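Putative exported protein (Bacteroides fragilis NCTC 9343, PDB 3IEE) is of unknown function but folds as an elongated, all-helical protein and is probably exported and lipid-anchored. Local coordinates at residues A[91-96]-A[145-150]; A[98-103]-A[138-143]; A[166-171]-A[218-223]. All coordinates share one frame; numbering follows the deposited sequence.

Contact 1: residues A[91-96]-A[145-150]. With EDO (1,2-ethanediol), chain G; EDO (1,2-ethanediol), chain E.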
loop_
_atom_site.group_PDB
_atom_site.type_symbol
_atom_site.label_atom_id
_atom_site.label_comp_id
_atom_site.label_asym_id
_atom_site.label_seq_id
_atom_site.Cartn_x
_atom_site.Cartn_y
_atom_site.Cartn_z
ATOM N N ARG A 91 3.879 -19.800 -4.525
ATOM C CA ARG A 91 2.852 -19.882 -5.569
ATOM C C ARG A 91 1.904 -18.673 -5.537
ATOM O O ARG A 91 1.669 -18.028 -6.555
ATOM C CB ARG A 91 2.043 -21.165 -5.345
ATOM C CG ARG A 91 0.996 -21.529 -6.369
ATOM C CD ARG A 91 0.356 -22.880 -5.932
ATOM N NE ARG A 91 1.398 -23.884 -5.597
ATOM C CZ ARG A 91 1.492 -24.596 -4.462
ATOM N NH1 ARG A 91 0.588 -24.485 -3.483
ATOM N NH2 ARG A 91 2.506 -25.440 -4.299
ATOM N N ASN A 92 1.345 -18.417 -4.364
ATOM C CA ASN A 92 0.449 -17.286 -4.200
ATOM C C ASN A 92 1.061 -15.930 -4.456
ATOM O O ASN A 92 0.406 -15.065 -5.020
ATOM C CB ASN A 92 -0.201 -17.344 -2.872
ATOM C CG ASN A 92 -1.028 -18.578 -2.726
ATOM O OD1 ASN A 92 -1.398 -19.208 -3.743
ATOM N ND2 ASN A 92 -1.302 -18.965 -1.490
ATOM N N LEU A 93 2.314 -15.717 -4.039
ATOM C CA LEU A 93 3.036 -14.464 -4.393
ATOM C C LEU A 93 3.212 -14.291 -5.898
ATOM O O LEU A 93 2.865 -13.249 -6.453
ATOM C CB LEU A 93 4.407 -14.429 -3.674
ATOM C CG LEU A 93 4.333 -14.242 -2.166
ATOM C CD1 LEU A 93 5.755 -14.535 -1.610
ATOM C CD2 LEU A 93 3.844 -12.833 -1.804
ATOM N N LYS A 94 3.713 -15.333 -6.592
ATOM C CA LYS A 94 3.843 -15.327 -8.021
ATOM C C LYS A 94 2.499 -15.031 -8.732
ATOM O O LYS A 94 2.461 -14.234 -9.656
ATOM C CB LYS A 94 4.448 -16.650 -8.544
ATOM C CG LYS A 94 5.908 -16.792 -8.150
ATOM C CD LYS A 94 6.570 -18.053 -8.768
ATOM C CE LYS A 94 6.051 -19.321 -8.105
ATOM N NZ LYS A 94 6.602 -20.601 -8.749
ATOM N N GLN A 95 1.420 -15.655 -8.252
ATOM C CA GLN A 95 0.089 -15.483 -8.838
ATOM C C GLN A 95 -0.402 -14.044 -8.727
ATOM O O GLN A 95 -0.922 -13.482 -9.684
ATOM C CB GLN A 95 -0.825 -16.403 -8.074
ATOM C CG GLN A 95 -2.215 -16.599 -8.516
ATOM C CD GLN A 95 -2.856 -17.602 -7.554
ATOM O OE1 GLN A 95 -2.504 -18.795 -7.561
ATOM N NE2 GLN A 95 -3.718 -17.104 -6.657
ATOM N N ASN A 96 -0.233 -13.451 -7.536
ATOM C CA ASN A 96 -0.675 -12.080 -7.311
ATOM C C ASN A 96 0.184 -11.092 -8.133
ATOM O O ASN A 96 -0.354 -10.152 -8.748
ATOM C CB ASN A 96 -0.680 -11.753 -5.805
ATOM C CG ASN A 96 -1.953 -12.219 -5.086
ATOM O OD1 ASN A 96 -3.032 -11.600 -5.185
ATOM N ND2 ASN A 96 -1.844 -13.318 -4.387
ATOM N N GLN A 145 -2.415 -5.198 -2.127
ATOM C CA GLN A 145 -2.691 -5.440 -0.736
ATOM C C GLN A 145 -2.579 -6.944 -0.399
ATOM O O GLN A 145 -2.095 -7.308 0.705
ATOM C CB GLN A 145 -4.062 -4.895 -0.291
ATOM C CG GLN A 145 -4.289 -5.025 1.233
ATOM C CD GLN A 145 -3.228 -4.300 2.065
ATOM O OE1 GLN A 145 -2.966 -3.113 1.870
ATOM N NE2 GLN A 145 -2.587 -5.033 2.979
ATOM N N ASN A 146 -3.052 -7.809 -1.322
ATOM C CA ASN A 146 -2.929 -9.262 -1.146
ATOM C C ASN A 146 -1.475 -9.681 -0.855
ATOM O O ASN A 146 -1.215 -10.531 -0.007
ATOM C CB ASN A 146 -3.380 -10.029 -2.384
ATOM C CG ASN A 146 -4.883 -10.086 -2.560
ATOM O OD1 ASN A 146 -5.665 -9.665 -1.693
ATOM N ND2 ASN A 146 -5.302 -10.641 -3.713
ATOM N N ILE A 147 -0.551 -9.110 -1.610
ATOM C CA ILE A 147 0.880 -9.435 -1.440
ATOM C C ILE A 147 1.350 -9.068 -0.020
ATOM O O ILE A 147 1.949 -9.915 0.671
ATOM C CB ILE A 147 1.685 -8.782 -2.558
ATOM C CG1 ILE A 147 1.384 -9.471 -3.901
ATOM C CG2 ILE A 147 3.223 -8.833 -2.261
ATOM C CD1 ILE A 147 1.640 -8.658 -5.058
ATOM N N PHE A 148 1.025 -7.854 0.445
ATOM C CA PHE A 148 1.366 -7.447 1.814
ATOM C C PHE A 148 0.763 -8.388 2.827
ATOM O O PHE A 148 1.407 -8.800 3.809
ATOM C CB PHE A 148 0.985 -5.979 2.063
ATOM C CG PHE A 148 1.813 -5.017 1.302
ATOM C CD1 PHE A 148 3.210 -5.060 1.372
ATOM C CD2 PHE A 148 1.241 -4.049 0.483
ATOM C CE1 PHE A 148 4.004 -4.133 0.641
ATOM C CE2 PHE A 148 2.012 -3.103 -0.203
ATOM C CZ PHE A 148 3.404 -3.167 -0.139
ATOM N N ASP A 149 -0.496 -8.742 2.608
ATOM C CA ASP A 149 -1.204 -9.642 3.536
ATOM C C ASP A 149 -0.546 -11.029 3.625
ATOM O O ASP A 149 -0.438 -11.577 4.696
ATOM C CB ASP A 149 -2.656 -9.853 3.130
ATOM C CG ASP A 149 -3.558 -8.594 3.308
ATOM O OD1 ASP A 149 -3.188 -7.612 3.975
ATOM O OD2 ASP A 149 -4.663 -8.629 2.694
ATOM N N ILE A 150 -0.114 -11.564 2.486
ATOM C CA ILE A 150 0.619 -12.843 2.415
ATOM C C ILE A 150 1.902 -12.772 3.229
ATOM O O ILE A 150 2.229 -13.699 4.021
ATOM C CB ILE A 150 0.900 -13.224 0.936
ATOM C CG1 ILE A 150 -0.416 -13.609 0.226
ATOM C CG2 ILE A 150 1.942 -14.359 0.831
ATOM C CD1 ILE A 150 -0.355 -13.517 -1.275
HETATM C C1 EDO G . 8.067 -21.364 -6.237
HETATM O O1 EDO G . 8.778 -21.078 -7.431
HETATM C C2 EDO G . 7.666 -22.815 -6.100
HETATM O O2 EDO G . 6.420 -22.895 -5.374
HETATM C C1 EDO E . -8.106 -9.882 -5.174
HETATM O O1 EDO E . -8.286 -11.117 -4.464
HETATM C C2 EDO E . -7.713 -10.094 -6.636
HETATM O O2 EDO E . -8.083 -8.945 -7.420
#
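N96 on one helix and N146 on the other meet amide to amide. N96 can be followed outward from its backbone. CB rests on I147, 3.6 Å from I147 CG1. CG then lies beside the residue's own backbone N and anti to its carbonyl carbon (chi1 -83°), which sets CG near CB of N146. The two tip atoms part company. OD1 accepts from ND2 of N146 at 2.9 Å with an N-H...O angle of 162°, a nearly straight bond whose acceptor lies in the amide plane of N146, although the donor is tilted from the carbonyl plane of N96. ND2 turns back to its own helix and donates to N92 O at 2.9 Å. That oxygen also takes the helical bond from N96 N, and the two donors reach it from opposite faces of its plane. The same ND2 packs against the tip of I150, 3.5 Å from I150 CD1. Two gripped ends fix the rotation of the N96 amide, which stands almost perpendicular to that of N146. N146 ND2 also donates to O1 of the 1,2-ethanediol of chain E, 3.1 Å away, a molecule probably left from the crystallisation liquor.

Beside this polar pair the packing is aliphatic. L93 and I150 lie alongside, pointing opposite ways, with L93 CD2 3.6 Å from I150 CG2, while L93 CD2 also approaches I147 CG2 at 4.1 Å.

The segment axes come within 9.7 Å and run antiparallel at 165°, as expected for consecutive helices of an up-and-down bundle, here 87-119 and 123-162. Helix 17-40 packs on the apolar flank of both, touching L93 through Y29 and I147 through L37, and P81 of a loop also lies against L93.

Contact 2: residues A[98-103]-A[138-143]; sequences TGLFQA and TQMSEY. With EDO (1,2-ethanediol), chain E.
The ring of Y143 is the main bump, and the hollow it fills is the bare backbone at G99. G99 CA sits 3.9 Å from the ring centroid and 25° off the normal, a CH-pi contact over the face. With no side chain at G99, the ring lies directly on the main chain: G99 C and L100 N cover the rim of that same face, and Y143 CE2 approaches G99 O to 3.3 Å. A103 CB stands at the ring's edge, near its plane. The crystallisation ethanediol of chain E lies over the opposite face.

L100 supplies a second bump. Its CG is anti to the backbone N (chi1 174°), and the branch beyond it presses CD1 to 3.7 Å from CA of selenomethionine M140. One turn on from G99, the small A103 CB receives M140 CG at 3.9 Å. This interlocking suits axes only 8.9 Å apart.

The chemistry is mostly apolar and dispersive. Its polar link is a water that donates to G99 O at 2.7 Å and shares a hydrogen bond of undecided direction with Y143 OH at 3.1 Å, consistent with a hydroxyl at a hydrated margin while the ring serves as packing surface.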
loop_
_atom_site.group_PDB
_atom_site.type_symbol
_atom_site.label_atom_id
_atom_site.label_comp_id
_atom_site.label_asym_id
_atom_site.label_seq_id
_atom_site.Cartn_x
_atom_site.Cartn_y
_atom_site.Cartn_z
ATOM N N THR A 98 1.829 -11.761 -10.889
ATOM C CA THR A 98 1.521 -12.022 -12.311
ATOM C C THR A 98 0.208 -11.318 -12.685
ATOM O O THR A 98 0.140 -10.619 -13.720
ATOM C CB THR A 98 1.503 -13.524 -12.629
ATOM O OG1 THR A 98 2.814 -14.055 -12.402
ATOM C CG2 THR A 98 1.101 -13.768 -14.110
ATOM N N GLY A 99 -0.798 -11.478 -11.831
ATOM C CA GLY A 99 -2.093 -10.825 -12.003
ATOM C C GLY A 99 -2.020 -9.322 -11.992
ATOM O O GLY A 99 -2.695 -8.633 -12.782
ATOM N N LEU A 100 -1.203 -8.774 -11.100
ATOM C CA LEU A 100 -0.977 -7.343 -11.049
ATOM C C LEU A 100 -0.359 -6.812 -12.343
ATOM O O LEU A 100 -0.855 -5.819 -12.930
ATOM C CB LEU A 100 -0.048 -7.015 -9.849
ATOM C CG LEU A 100 0.379 -5.545 -9.769
ATOM C CD1 LEU A 100 -0.785 -4.552 -9.860
ATOM C CD2 LEU A 100 1.187 -5.309 -8.521
ATOM N N PHE A 101 0.704 -7.463 -12.806
ATOM C CA PHE A 101 1.412 -6.981 -13.987
ATOM C C PHE A 101 0.468 -7.065 -15.199
ATOM O O PHE A 101 0.458 -6.165 -16.032
ATOM C CB PHE A 101 2.725 -7.735 -14.232
ATOM C CG PHE A 101 3.828 -7.409 -13.231
ATOM C CD1 PHE A 101 4.245 -6.103 -13.005
ATOM C CD2 PHE A 101 4.504 -8.429 -12.582
ATOM C CE1 PHE A 101 5.286 -5.833 -12.076
ATOM C CE2 PHE A 101 5.503 -8.169 -11.680
ATOM C CZ PHE A 101 5.904 -6.873 -11.415
ATOM N N GLN A 102 -0.370 -8.093 -15.234
ATOM C CA GLN A 102 -1.334 -8.284 -16.350
ATOM C C GLN A 102 -2.420 -7.202 -16.315
ATOM O O GLN A 102 -2.713 -6.594 -17.346
ATOM C CB GLN A 102 -1.967 -9.685 -16.327
ATOM C CG GLN A 102 -1.031 -10.801 -16.869
ATOM C CD GLN A 102 -1.651 -12.219 -16.924
ATOM O OE1 GLN A 102 -2.868 -12.384 -16.847
ATOM N NE2 GLN A 102 -0.789 -13.237 -17.046
ATOM N N ALA A 103 -2.987 -6.946 -15.128
ATOM C CA ALA A 103 -4.016 -5.914 -14.986
ATOM C C ALA A 103 -3.483 -4.540 -15.339
ATOM O O ALA A 103 -4.181 -3.748 -15.993
ATOM C CB ALA A 103 -4.666 -5.931 -13.600
ATOM N N THR A 138 -9.180 -1.177 -9.345
ATOM C CA THR A 138 -9.516 -1.860 -8.101
ATOM C C THR A 138 -8.732 -3.200 -7.947
ATOM O O THR A 138 -8.193 -3.479 -6.875
ATOM C CB THR A 138 -11.075 -2.041 -8.009
ATOM O OG1 THR A 138 -11.632 -0.788 -7.560
ATOM C CG2 THR A 138 -11.448 -3.204 -7.039
ATOM N N GLN A 139 -8.639 -3.963 -9.043
ATOM C CA GLN A 139 -7.914 -5.224 -9.084
ATOM C C GLN A 139 -6.446 -5.009 -8.769
ATOM O O GLN A 139 -5.911 -5.773 -7.982
ATOM C CB GLN A 139 -8.028 -5.911 -10.424
ATOM C CG GLN A 139 -9.395 -6.497 -10.614
ATOM C CD GLN A 139 -9.614 -7.006 -12.026
ATOM O OE1 GLN A 139 -10.740 -6.995 -12.523
ATOM N NE2 GLN A 139 -8.552 -7.471 -12.668
HETATM N N MSE A 140 -5.819 -4.013 -9.418
HETATM C CA MSE A 140 -4.368 -3.687 -9.178
HETATM C C MSE A 140 -4.159 -3.463 -7.699
HETATM O O MSE A 140 -3.243 -4.023 -7.071
HETATM C CB MSE A 140 -3.921 -2.467 -10.014
HETATM C CG MSE A 140 -3.872 -2.770 -11.518
HETATM SE SE MSE A 140 -3.769 -1.092 -12.503
HETATM C CE MSE A 140 -2.197 -0.413 -11.709
ATOM N N SER A 141 -5.059 -2.710 -7.101
ATOM C CA SER A 141 -4.893 -2.348 -5.708
ATOM C C SER A 141 -5.113 -3.555 -4.803
ATOM O O SER A 141 -4.438 -3.735 -3.809
ATOM C CB SER A 141 -5.864 -1.242 -5.348
ATOM O OG SER A 141 -5.353 -0.030 -5.873
ATOM N N GLU A 142 -6.004 -4.419 -5.233
ATOM C CA GLU A 142 -6.290 -5.643 -4.472
ATOM C C GLU A 142 -5.111 -6.623 -4.508
ATOM O O GLU A 142 -4.713 -7.201 -3.466
ATOM C CB GLU A 142 -7.568 -6.309 -4.984
ATOM C CG GLU A 142 -8.819 -5.665 -4.432
ATOM C CD GLU A 142 -10.122 -6.295 -4.935
ATOM O OE1 GLU A 142 -10.072 -7.114 -5.885
ATOM O OE2 GLU A 142 -11.206 -5.934 -4.386
ATOM N N TYR A 143 -4.548 -6.823 -5.689
ATOM C CA TYR A 143 -3.357 -7.677 -5.789
ATOM C C TYR A 143 -2.207 -7.161 -4.907
ATOM O O TYR A 143 -1.529 -7.936 -4.189
ATOM C CB TYR A 143 -2.863 -7.738 -7.217
ATOM C CG TYR A 143 -3.670 -8.553 -8.205
ATOM C CD1 TYR A 143 -3.880 -9.918 -7.989
ATOM C CD2 TYR A 143 -4.131 -7.973 -9.384
ATOM C CE1 TYR A 143 -4.549 -10.680 -8.919
ATOM C CE2 TYR A 143 -4.825 -8.720 -10.295
ATOM C CZ TYR A 143 -5.023 -10.063 -10.059
ATOM O OH TYR A 143 -5.728 -10.806 -10.965
HETATM C C1 EDO E . -8.106 -9.882 -5.174
HETATM O O1 EDO E . -8.286 -11.117 -4.464
HETATM C C2 EDO E . -7.713 -10.094 -6.636
HETATM O O2 EDO E . -8.083 -8.945 -7.420
HETATM O O HOH W 1 -5.018 -9.634 -13.697
#

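Contact 3: residues A[166-171]-A[218-223]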
loop_
_atom_site.group_PDB
_atom_site.type_symbol
_atom_site.label_atom_id
_atom_site.label_comp_id
_atom_site.label_asym_id
_atom_site.label_seq_id
_atom_site.Cartn_x
_atom_site.Cartn_y
_atom_site.Cartn_z
ATOM N N ASN A 166 17.641 -7.938 21.112
ATOM C CA ASN A 166 17.435 -6.499 21.173
ATOM C C ASN A 166 16.434 -6.154 22.303
ATOM O O ASN A 166 15.284 -6.540 22.239
ATOM C CB ASN A 166 16.925 -5.962 19.812
ATOM C CG ASN A 166 16.956 -4.459 19.723
ATOM O OD1 ASN A 166 16.538 -3.755 20.641
ATOM N ND2 ASN A 166 17.412 -3.939 18.588
ATOM N N PRO A 167 16.876 -5.388 23.318
ATOM C CA PRO A 167 15.953 -5.119 24.434
ATOM C C PRO A 167 14.700 -4.329 24.013
ATOM O O PRO A 167 13.728 -4.328 24.759
ATOM C CB PRO A 167 16.803 -4.287 25.413
ATOM C CG PRO A 167 17.900 -3.727 24.619
ATOM C CD PRO A 167 18.178 -4.725 23.500
ATOM N N LEU A 168 14.742 -3.680 22.851
ATOM C CA LEU A 168 13.579 -2.946 22.320
ATOM C C LEU A 168 12.846 -3.654 21.179
ATOM O O LEU A 168 12.084 -3.013 20.440
ATOM C CB LEU A 168 14.000 -1.568 21.862
ATOM C CG LEU A 168 14.696 -0.692 22.892
ATOM C CD1 LEU A 168 15.139 0.564 22.233
ATOM C CD2 LEU A 168 13.778 -0.404 24.084
ATOM N N LYS A 169 13.005 -4.972 21.081
ATOM C CA LYS A 169 12.329 -5.755 20.040
ATOM C C LYS A 169 10.835 -5.457 19.964
ATOM O O LYS A 169 10.328 -5.197 18.891
ATOM C CB LYS A 169 12.582 -7.239 20.302
ATOM C CG LYS A 169 11.737 -8.216 19.484
ATOM C CD LYS A 169 12.186 -9.643 19.730
ATOM C CE LYS A 169 11.599 -10.253 20.962
ATOM N NZ LYS A 169 12.655 -11.136 21.605
ATOM N N ALA A 170 10.115 -5.527 21.090
ATOM C CA ALA A 170 8.654 -5.279 21.044
ATOM C C ALA A 170 8.305 -3.902 20.476
ATOM O O ALA A 170 7.372 -3.747 19.633
ATOM C CB ALA A 170 7.979 -5.463 22.435
ATOM N N GLN A 171 9.036 -2.890 20.924
ATOM C CA GLN A 171 8.796 -1.514 20.486
ATOM C C GLN A 171 9.101 -1.382 18.980
ATOM O O GLN A 171 8.301 -0.862 18.184
ATOM C CB GLN A 171 9.618 -0.517 21.324
ATOM C CG GLN A 171 9.202 -0.437 22.813
ATOM C CD GLN A 171 9.612 -1.600 23.671
ATOM O OE1 GLN A 171 10.433 -2.428 23.266
ATOM N NE2 GLN A 171 9.098 -1.650 24.925
ATOM N N PRO A 218 6.100 -2.218 28.519
ATOM C CA PRO A 218 6.760 -1.543 29.597
ATOM C C PRO A 218 7.783 -0.494 29.126
ATOM O O PRO A 218 8.210 -0.523 27.990
ATOM C CB PRO A 218 7.483 -2.666 30.339
ATOM C CG PRO A 218 7.811 -3.595 29.262
ATOM C CD PRO A 218 6.651 -3.578 28.340
ATOM N N VAL A 219 8.146 0.405 30.040
ATOM C CA VAL A 219 9.364 1.219 29.900
ATOM C C VAL A 219 10.580 0.301 29.955
ATOM O O VAL A 219 10.691 -0.539 30.865
ATOM C CB VAL A 219 9.425 2.282 30.996
ATOM C CG1 VAL A 219 10.789 2.993 31.059
ATOM C CG2 VAL A 219 8.273 3.252 30.766
ATOM N N VAL A 220 11.485 0.485 28.986
ATOM C CA VAL A 220 12.750 -0.239 28.962
ATOM C C VAL A 220 13.829 0.735 29.484
ATOM O O VAL A 220 14.097 1.781 28.886
ATOM C CB VAL A 220 13.085 -0.773 27.591
ATOM C CG1 VAL A 220 14.389 -1.573 27.667
ATOM C CG2 VAL A 220 11.941 -1.670 27.098
ATOM N N ASN A 221 14.424 0.344 30.596
ATOM C CA ASN A 221 15.447 1.111 31.306
ATOM C C ASN A 221 16.701 1.306 30.432
ATOM O O ASN A 221 17.051 0.414 29.667
ATOM C CB ASN A 221 15.782 0.330 32.592
ATOM C CG ASN A 221 16.626 1.109 33.568
ATOM O OD1 ASN A 221 16.236 2.179 34.031
ATOM N ND2 ASN A 221 17.780 0.559 33.914
ATOM N N GLY A 222 17.347 2.474 30.529
ATOM C CA GLY A 222 18.585 2.747 29.792
ATOM C C GLY A 222 18.483 3.061 28.315
ATOM O O GLY A 222 19.480 2.964 27.580
ATOM N N HIS A 223 17.285 3.431 27.877
ATOM C CA HIS A 223 16.993 3.794 26.502
ATOM C C HIS A 223 16.068 5.012 26.490
ATOM O O HIS A 223 14.972 4.990 25.883
ATOM C CB HIS A 223 16.312 2.627 25.795
ATOM C CG HIS A 223 17.152 1.393 25.721
ATOM N ND1 HIS A 223 17.291 0.514 26.779
ATOM C CD2 HIS A 223 17.889 0.882 24.709
ATOM C CE1 HIS A 223 18.059 -0.495 26.405
ATOM N NE2 HIS A 223 18.459 -0.277 25.163
HETATM O O HOH W 2 7.372 0.869 25.733
#
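The imidazole of H223 carries L168 over one face, with CD2 above the rim and L168 CD1 3.7 Å from H223 CD2; the two side chains run past one another head to tail. P167 crosses H223 at about a right angle, its CG 3.5 Å from H223 NE2. In the ring plane, H223 ND1 donates to N221 O at 2.9 Å, although it meets that carbonyl from above its plane. This bond steadies the ring against its own turn. A second flat group at the contact is the Q171 amide. V220 CG2 lies 3.6 Å from Q171 NE2, and a water is held between the segments, accepting from Q171 NE2 at 3.2 Å and donating to P218 O at 2.8 Å. Q171 bends at chi2 (74°), which swings CD out of an extended course and brings it beside V220 CG2.

Each segment contains a beta turn that leads into a helix. N166 OD1 accepts from L168 N at 2.8 Å, in the carbonyl plane and on a lone pair, which makes an Asx turn with P167 at its middle. It overlaps a type I beta turn from N166 to K169, and L168 occupies the N-cap position of helix 169-189. Across the contact, a type II turn runs from V220 to H223, with G222 at positive phi (76°), and H223 is at the N-cap position of helix 224-247.

Between the turns, the side chain of V220 sets out toward 166-171. L168 CD2 meets V220 CB at 3.6 Å, the two chains crossing at a slant, and CG1 of V220 lies near the backbone oxygen of P167. Helix 224-247 adds M227 against both L168 and Q171, and Y230 against Q171 as well.

Contacts 1 and 2 join the same two antiparallel helices, 87-119 and 123-162, with centres 10 Å apart. They touch where N96 packs on Y143, and one ethanediol meets both. Each is centred 13 Å from the centre of the chain, with three of six touching residues buried and none exposed. Contact 1 has a direct amide-amide hydrogen bond, whereas contact 2 relies on ring-to-backbone packing and a water. Contact 3 is nearer the surface, centred 29 Å from the chain's centre in the C-terminal, DUF3829-like part of the chain, with two of six touching residues exposed. It joins turns at helix starts and combines aliphatic and imidazole packing with a bridging water.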